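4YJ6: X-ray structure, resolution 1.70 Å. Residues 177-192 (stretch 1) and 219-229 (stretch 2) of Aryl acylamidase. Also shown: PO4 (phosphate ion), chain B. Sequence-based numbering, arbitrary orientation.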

ATOM      1  N   PRO A 177     -10.585 -10.075   1.272  1.00 10.98           N
ATOM      2  CA  PRO A 177      -9.299 -10.776   1.062  1.00 13.50           C
ATOM      3  C   PRO A 177      -8.246  -9.917   0.370  1.00 12.64           C
ATOM      4  O   PRO A 177      -7.068 -10.233   0.448  1.00 13.30           O
ATOM      5  CB  PRO A 177      -9.677 -11.967   0.165  1.00 13.81           C
ATOM      6  CG  PRO A 177     -10.924 -11.456  -0.592  1.00 12.31           C
ATOM      7  CD  PRO A 177     -11.650 -10.587   0.386  1.00 13.36           C
ATOM      8  N   VAL A 178      -8.657  -8.831  -0.265  1.00 11.63           N
ATOM      9  CA  VAL A 178      -7.707  -7.956  -0.979  1.00 11.98           C
ATOM     10  C   VAL A 178      -8.273  -6.547  -0.880  1.00 12.31           C
ATOM     11  O   VAL A 178      -9.503  -6.354  -0.855  1.00 12.66           O
ATOM     12  CB  VAL A 178      -7.518  -8.380  -2.469  1.00 11.00           C
ATOM     13  CG1 VAL A 178      -8.876  -8.450  -3.196  1.00 11.98           C
ATOM     14  CG2 VAL A 178      -6.551  -7.394  -3.202  1.00 11.46           C
ATOM     15  N   ALA A 179      -7.405  -5.544  -0.762  1.00  9.90           N
ATOM     16  CA  ALA A 179      -7.851  -4.148  -0.781  1.00 10.73           C
ATOM     17  C   ALA A 179      -6.816  -3.329  -1.560  1.00 10.85           C
ATOM     18  O   ALA A 179      -5.638  -3.686  -1.584  1.00 11.25           O
ATOM     19  CB  ALA A 179      -8.020  -3.599   0.654  1.00 12.24           C
ATOM     20  N   GLY A 180      -7.245  -2.239  -2.176  1.00 12.37           N
ATOM     21  CA  GLY A 180      -6.328  -1.430  -2.959  1.00 10.08           C
ATOM     22  C   GLY A 180      -5.539  -0.427  -2.123  1.00 11.19           C
ATOM     23  O   GLY A 180      -6.084   0.286  -1.278  1.00 10.84           O
ATOM     24  N   GLY A 181      -4.242  -0.382  -2.370  1.00  9.84           N
ATOM     25  CA  GLY A 181      -3.391   0.599  -1.736  1.00 10.94           C
ATOM     26  C   GLY A 181      -2.737   1.470  -2.792  1.00 12.42           C
ATOM     27  O   GLY A 181      -2.762   1.174  -3.997  1.00 10.90           O
ATOM     28  N   THR A 182      -2.197   2.596  -2.343  1.00 10.65           N
ATOM     29  CA  THR A 182      -1.381   3.418  -3.233  1.00 10.64           C
ATOM     30  C   THR A 182      -0.097   3.719  -2.498  1.00 10.87           C
ATOM     31  O   THR A 182      -0.040   3.607  -1.262  1.00 10.19           O
ATOM     32  CB  THR A 182      -2.079   4.728  -3.662  1.00 12.21           C
ATOM     33  OG1 THR A 182      -2.218   5.639  -2.559  1.00 10.73           O
ATOM     34  CG2 THR A 182      -3.482   4.402  -4.248  1.00 12.72           C
ATOM     35  N   ASP A 183       0.940   4.098  -3.245  1.00  8.94           N
ATOM     36  CA  ASP A 183       2.292   4.080  -2.636  1.00  8.64           C
ATOM     37  C   ASP A 183       3.180   5.129  -3.336  1.00 12.32           C
ATOM     38  O   ASP A 183       3.487   4.980  -4.528  1.00 10.90           O
ATOM     39  CB  ASP A 183       2.813   2.632  -2.849  1.00  9.86           C
ATOM     40  CG  ASP A 183       4.138   2.317  -2.142  1.00 10.30           C
ATOM     41  OD1 ASP A 183       5.119   3.082  -2.227  1.00 11.01           O
ATOM     42  OD2 ASP A 183       4.182   1.235  -1.512  1.00 10.08           O
ATOM     43  N   GLY A 184       3.565   6.184  -2.599  1.00 10.46           N
ATOM     44  CA  GLY A 184       4.438   7.242  -3.094  1.00  8.89           C
ATOM     45  C   GLY A 184       5.699   7.304  -2.195  1.00 10.49           C
ATOM     46  O   GLY A 184       6.731   7.810  -2.642  1.00  9.94           O
ATOM     47  N   GLY A 185       5.601   6.775  -0.975  1.00  8.50           N
ATOM     48  CA  GLY A 185       6.761   6.675  -0.065  1.00  9.21           C
ATOM     49  C   GLY A 185       6.738   5.352   0.673  1.00 12.21           C
ATOM     50  O   GLY A 185       7.463   5.148   1.631  1.00 11.28           O
ATOM     51  N   GLY A 186       5.901   4.425   0.210  1.00 10.94           N
ATOM     52  CA  GLY A 186       5.842   3.133   0.846  1.00 10.16           C
ATOM     53  C   GLY A 186       4.445   2.638   1.186  1.00 10.12           C
ATOM     54  O   GLY A 186       4.312   1.574   1.771  1.00 11.25           O
ATOM     55  N   SER A 187       3.404   3.354   0.783  1.00 10.42           N
ATOM     56  CA  SER A 187       2.125   3.159   1.461  1.00 11.34           C
ATOM     57  C   SER A 187       1.274   1.939   1.124  1.00 10.65           C
ATOM     58  O   SER A 187       0.238   1.748   1.740  1.00 11.05           O
ATOM     59  CB  SER A 187       1.313   4.437   1.345  1.00 12.15           C
ATOM     60  OG  SER A 187       1.955   5.427   2.158  1.00 12.62           O
ATOM     61  N   ILE A 188       1.692   1.098   0.178  1.00 10.42           N
ATOM     62  CA  ILE A 188       1.119  -0.244   0.069  1.00 10.46           C
ATOM     63  C   ILE A 188       1.758  -1.136   1.138  1.00 10.61           C
ATOM     64  O   ILE A 188       1.137  -2.071   1.663  1.00 11.29           O
ATOM     65  CB  ILE A 188       1.435  -0.826  -1.325  1.00  9.06           C
ATOM     66  CG1 ILE A 188       0.541  -0.143  -2.374  1.00  9.92           C
ATOM     67  CG2 ILE A 188       1.216  -2.354  -1.381  1.00 11.89           C
ATOM     68  CD1 ILE A 188       1.131  -0.287  -3.780  1.00 10.38           C
ATOM     69  N   ARG A 189       3.020  -0.842   1.439  1.00  8.87           N
ATOM     70  CA  ARG A 189       3.883  -1.735   2.189  1.00 10.03           C
ATOM     71  C   ARG A 189       3.929  -1.394   3.681  1.00  9.77           C
ATOM     72  O   ARG A 189       4.034  -2.293   4.524  1.00 11.72           O
ATOM     73  CB  ARG A 189       5.321  -1.653   1.592  1.00  8.27           C
ATOM     74  CG  ARG A 189       5.342  -2.159   0.128  1.00  9.24           C
ATOM     75  CD  ARG A 189       6.630  -1.758  -0.611  1.00  7.87           C
ATOM     76  NE  ARG A 189       6.585  -0.343  -0.976  1.00  9.64           N
ATOM     77  CZ  ARG A 189       7.688   0.391  -1.199  1.00 10.41           C
ATOM     78  NH1 ARG A 189       8.910  -0.133  -1.006  1.00 10.46           N
ATOM     79  NH2 ARG A 189       7.572   1.645  -1.577  1.00 10.06           N
ATOM     80  N   ILE A 190       3.906  -0.105   3.992  1.00 10.27           N
ATOM     81  CA  ILE A 190       3.995   0.378   5.388  1.00 10.03           C
ATOM     82  C   ILE A 190       2.877  -0.219   6.264  1.00 11.80           C
ATOM     83  O   ILE A 190       3.160  -0.885   7.261  1.00 11.90           O
ATOM     84  CB  ILE A 190       3.923   1.908   5.428  1.00 12.07           C
ATOM     85  CG1 ILE A 190       5.167   2.523   4.767  1.00 11.43           C
ATOM     86  CG2 ILE A 190       3.819   2.418   6.868  1.00 13.07           C
ATOM     87  CD1 ILE A 190       4.918   3.959   4.289  1.00 12.53           C
ATOM     88  N   PRO A 191       1.606  -0.060   5.855  1.00 10.49           N
ATOM     89  CA  PRO A 191       0.566  -0.606   6.732  1.00 10.03           C
ATOM     90  C   PRO A 191       0.499  -2.113   6.660  1.00 10.45           C
ATOM     91  O   PRO A 191       0.039  -2.730   7.638  1.00 12.48           O
ATOM     92  CB  PRO A 191      -0.722   0.059   6.199  1.00 12.23           C
ATOM     93  CG  PRO A 191      -0.409   0.321   4.741  1.00 12.78           C
ATOM     94  CD  PRO A 191       1.045   0.724   4.746  1.00 10.29           C
ATOM     95  N   ALA A 192       0.917  -2.718   5.540  1.00 10.30           N
ATOM     96  CA  ALA A 192       0.989  -4.177   5.498  1.00 10.13           C
ATOM     97  C   ALA A 192       1.946  -4.684   6.609  1.00 11.72           C
ATOM     98  O   ALA A 192       1.620  -5.620   7.351  1.00 11.50           O
ATOM     99  CB  ALA A 192       1.493  -4.641   4.121  1.00 11.57           C
ATOM    100  N   GLY A 219       7.232  14.406  -8.753  1.00 18.23           N
ATOM    101  CA  GLY A 219       7.198  13.594  -7.549  1.00 16.99           C
ATOM    102  C   GLY A 219       7.971  12.286  -7.695  1.00 14.33           C
ATOM    103  O   GLY A 219       8.565  11.984  -8.740  1.00 15.56           O
ATOM    104  N   PRO A 220       8.015  11.497  -6.625  1.00 14.73           N
ATOM    105  CA  PRO A 220       8.596  10.142  -6.710  1.00 12.89           C
ATOM    106  C   PRO A 220       7.721   9.233  -7.569  1.00 13.74           C
ATOM    107  O   PRO A 220       6.612   9.608  -8.001  1.00 11.40           O
ATOM    108  CB  PRO A 220       8.548   9.638  -5.265  1.00 12.51           C
ATOM    109  CG  PRO A 220       7.981  10.742  -4.440  1.00 16.37           C
ATOM    110  CD  PRO A 220       7.341  11.747  -5.345  1.00 17.10           C
ATOM    111  N   TYR A 221       8.201   8.026  -7.821  1.00 11.87           N
ATOM    112  CA  TYR A 221       7.336   7.062  -8.492  1.00 11.16           C
ATOM    113  C   TYR A 221       6.110   6.756  -7.609  1.00 11.01           C
ATOM    114  O   TYR A 221       6.251   6.518  -6.409  1.00 11.14           O
ATOM    115  CB  TYR A 221       8.116   5.770  -8.740  1.00  9.69           C
ATOM    116  CG  TYR A 221       9.211   5.820  -9.775  1.00 12.06           C
ATOM    117  CD1 TYR A 221       8.965   6.280 -11.060  1.00 12.70           C
ATOM    118  CD2 TYR A 221      10.500   5.362  -9.471  1.00  9.47           C
ATOM    119  CE1 TYR A 221       9.969   6.278 -12.026  1.00 12.82           C
ATOM    120  CE2 TYR A 221      11.498   5.341 -10.443  1.00 10.86           C
ATOM    121  CZ  TYR A 221      11.218   5.805 -11.714  1.00 14.11           C
ATOM    122  OH  TYR A 221      12.190   5.775 -12.682  1.00 10.69           O
ATOM    123  N   LEU A 222       4.933   6.674  -8.233  1.00  9.84           N
ATOM    124  CA  LEU A 222       3.683   6.385  -7.527  1.00  8.61           C
ATOM    125  C   LEU A 222       3.118   5.088  -8.082  1.00  9.73           C
ATOM    126  O   LEU A 222       3.154   4.864  -9.308  1.00  9.66           O
ATOM    127  CB  LEU A 222       2.636   7.479  -7.792  1.00 10.89           C
ATOM    128  CG  LEU A 222       3.127   8.914  -7.519  1.00 10.27           C
ATOM    129  CD1 LEU A 222       1.985   9.946  -7.838  1.00 13.36           C
ATOM    130  CD2 LEU A 222       3.560   9.054  -6.052  1.00 12.19           C
ATOM    131  N   TYR A 223       2.569   4.266  -7.198  1.00  9.30           N
ATOM    132  CA  TYR A 223       2.074   2.959  -7.581  1.00  8.12           C
ATOM    133  C   TYR A 223       0.710   2.665  -6.978  1.00  9.67           C
ATOM    134  O   TYR A 223       0.409   3.094  -5.849  1.00 10.90           O
ATOM    135  CB  TYR A 223       2.990   1.895  -6.966  1.00  9.31           C
ATOM    136  CG  TYR A 223       4.474   2.093  -7.178  1.00 10.61           C
ATOM    137  CD1 TYR A 223       5.079   1.689  -8.388  1.00 10.33           C
ATOM    138  CD2 TYR A 223       5.278   2.642  -6.177  1.00  9.89           C
ATOM    139  CE1 TYR A 223       6.454   1.830  -8.593  1.00 11.19           C
ATOM    140  CE2 TYR A 223       6.690   2.785  -6.391  1.00  8.37           C
ATOM    141  CZ  TYR A 223       7.237   2.382  -7.600  1.00  9.96           C
ATOM    142  OH  TYR A 223       8.591   2.482  -7.818  1.00  9.37           O
ATOM    143  N   GLU A 224      -0.111   1.895  -7.702  1.00  8.69           N
ATOM    144  CA  GLU A 224      -1.267   1.228  -7.079  1.00  9.02           C
ATOM    145  C   GLU A 224      -0.994  -0.261  -7.005  1.00 10.55           C
ATOM    146  O   GLU A 224      -0.343  -0.832  -7.896  1.00 11.66           O
ATOM    147  CB  GLU A 224      -2.542   1.475  -7.906  1.00  9.20           C
ATOM    148  CG  GLU A 224      -2.885   2.995  -7.997  1.00 10.06           C
ATOM    149  CD  GLU A 224      -4.342   3.305  -8.278  1.00 14.27           C
ATOM    150  OE1 GLU A 224      -5.242   2.540  -7.872  1.00 12.51           O
ATOM    151  OE2 GLU A 224      -4.576   4.357  -8.925  1.00 13.81           O
ATOM    152  N   GLY A 225      -1.467  -0.905  -5.948  1.00  9.96           N
ATOM    153  CA  GLY A 225      -1.257  -2.340  -5.827  1.00 10.44           C
ATOM    154  C   GLY A 225      -2.072  -2.919  -4.688  1.00  9.36           C
ATOM    155  O   GLY A 225      -2.702  -2.194  -3.941  1.00  9.73           O
ATOM    156  N   PRO A 226      -2.046  -4.246  -4.565  1.00  8.80           N
ATOM    157  CA  PRO A 226      -2.888  -4.980  -3.626  1.00 10.62           C
ATOM    158  C   PRO A 226      -2.250  -5.194  -2.252  1.00 10.92           C
ATOM    159  O   PRO A 226      -1.031  -5.368  -2.152  1.00 11.16           O
ATOM    160  CB  PRO A 226      -3.076  -6.317  -4.327  1.00 10.36           C
ATOM    161  CG  PRO A 226      -1.737  -6.544  -4.993  1.00 10.06           C
ATOM    162  CD  PRO A 226      -1.285  -5.143  -5.441  1.00 10.87           C
ATOM    163  N   ILE A 227      -3.103  -5.201  -1.226  1.00  9.71           N
ATOM    164  CA  ILE A 227      -2.749  -5.730   0.090  1.00  9.20           C
ATOM    165  C   ILE A 227      -3.611  -6.975   0.317  1.00 11.49           C
ATOM    166  O   ILE A 227      -4.813  -6.917   0.123  1.00 11.31           O
ATOM    167  CB  ILE A 227      -3.001  -4.668   1.169  1.00 10.27           C
ATOM    168  CG1 ILE A 227      -2.088  -3.469   0.906  1.00 10.64           C
ATOM    169  CG2 ILE A 227      -2.773  -5.254   2.623  1.00 12.85           C
ATOM    170  CD1 ILE A 227      -2.372  -2.243   1.797  1.00 11.50           C
ATOM    171  N   THR A 228      -2.988  -8.101   0.674  1.00  9.74           N
ATOM    172  CA  THR A 228      -3.708  -9.381   0.781  1.00 10.90           C
ATOM    173  C   THR A 228      -3.209 -10.147   2.013  1.00 12.46           C
ATOM    174  O   THR A 228      -2.300  -9.702   2.696  1.00 12.11           O
ATOM    175  CB  THR A 228      -3.428 -10.287  -0.433  1.00 11.24           C
ATOM    176  OG1 THR A 228      -2.017 -10.520  -0.535  1.00 12.10           O
ATOM    177  CG2 THR A 228      -3.919  -9.642  -1.734  1.00 12.37           C
ATOM    178  N   ARG A 229      -3.781 -11.318   2.283  1.00 12.63           N
ATOM    179  CA  ARG A 229      -3.259 -12.166   3.358  1.00 12.10           C
ATOM    180  C   ARG A 229      -2.400 -13.273   2.793  1.00 11.85           C
ATOM    181  O   ARG A 229      -1.620 -13.873   3.540  1.00 12.95           O
ATOM    182  CB  ARG A 229      -4.392 -12.790   4.202  1.00 11.66           C
ATOM    183  CG  ARG A 229      -5.162 -11.734   5.040  1.00 13.27           C
ATOM    184  CD  ARG A 229      -6.230 -12.338   5.967  1.00 13.30           C
ATOM    185  NE  ARG A 229      -7.243 -13.036   5.190  1.00 14.31           N
ATOM    186  CZ  ARG A 229      -8.303 -12.446   4.628  1.00 13.81           C
ATOM    187  NH1 ARG A 229      -8.559 -11.151   4.812  1.00 12.86           N
ATOM    188  NH2 ARG A 229      -9.125 -13.184   3.906  1.00 12.20           N
TER
HETATM  189  P   PO4 B 601       2.255   7.954   0.142  1.00 13.33           P
HETATM  190  O1  PO4 B 601       2.688   8.624   1.460  1.00 14.22           O
HETATM  191  O2  PO4 B 601       2.755   8.885  -0.936  1.00 13.92           O
HETATM  192  O3  PO4 B 601       2.926   6.626   0.069  1.00 12.00           O
HETATM  193  O4  PO4 B 601       0.755   7.828   0.026  1.00 13.35           O
HETATM  194  O   HOH W   1      -5.984 -12.704   1.070  1.00 12.50           O
HETATM  195  O   HOH W   2      -5.241   1.140  -5.316  1.00 11.00           O

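How does stretch 1 first engage stretch 2? Around Pro 177 the contact is partly solvent-mediated: one water donates to Pro 177 O (2.8 Å from the water O) and accepts from Arg 229 N (2.9 Å from the same O). Val 178 then meets Pro 226 and Thr 228 on one face of the sheet, its CG2 lying 3.8 Å from Pro 226 CB, an apolar contact.

What holds the two strands together? They run antiparallel, and alternate residues of stretch 1 turn their backbone polar groups to the partner. Ala 179 N donates to Ile 227 O (3.1 Å), and Ile 227 N returns the bond to Ala 179 O (3.0 Å). Two residues on, the reciprocal pair is Gly 181 N to Gly 225 O (2.9 Å) and Gly 225 N to Gly 181 O (3.1 Å). Past the second rung, a CA-H group approaches a carbonyl: Thr 182 CA sits 3.2 Å from Tyr 223 O.

How does the ladder end at Asp 183? Tyr 223 N donates to Asp 183 O (2.9 Å), whereas the bond from Asp 183 N to Tyr 223 O is weak despite its 2.8 Å length, because its N-H...O angle is only 125°. The Asp 183 carboxylate turns back to its own stretch, where OD1 forms a salt bridge with Arg 189 NH2 (2.9 Å) and OD2 accepts from Ile 188 N (3.0 Å), bracing the loop.

What fills the space beside the glycines? Ile 188 points toward stretch 2, bringing CD1 to 3.4 Å from Gly 225 N. A side chain on Gly 225 would crowd that methyl, and one on Gly 181 would press on Ile 227 CD1 and Ile 188 CG1. Ile 188 CG2 also packs 4.2 Å from Ile 227 CG1, and Pro 191 CG reaches Ile 227 CD1 at 4.4 Å, extending the apolar patch.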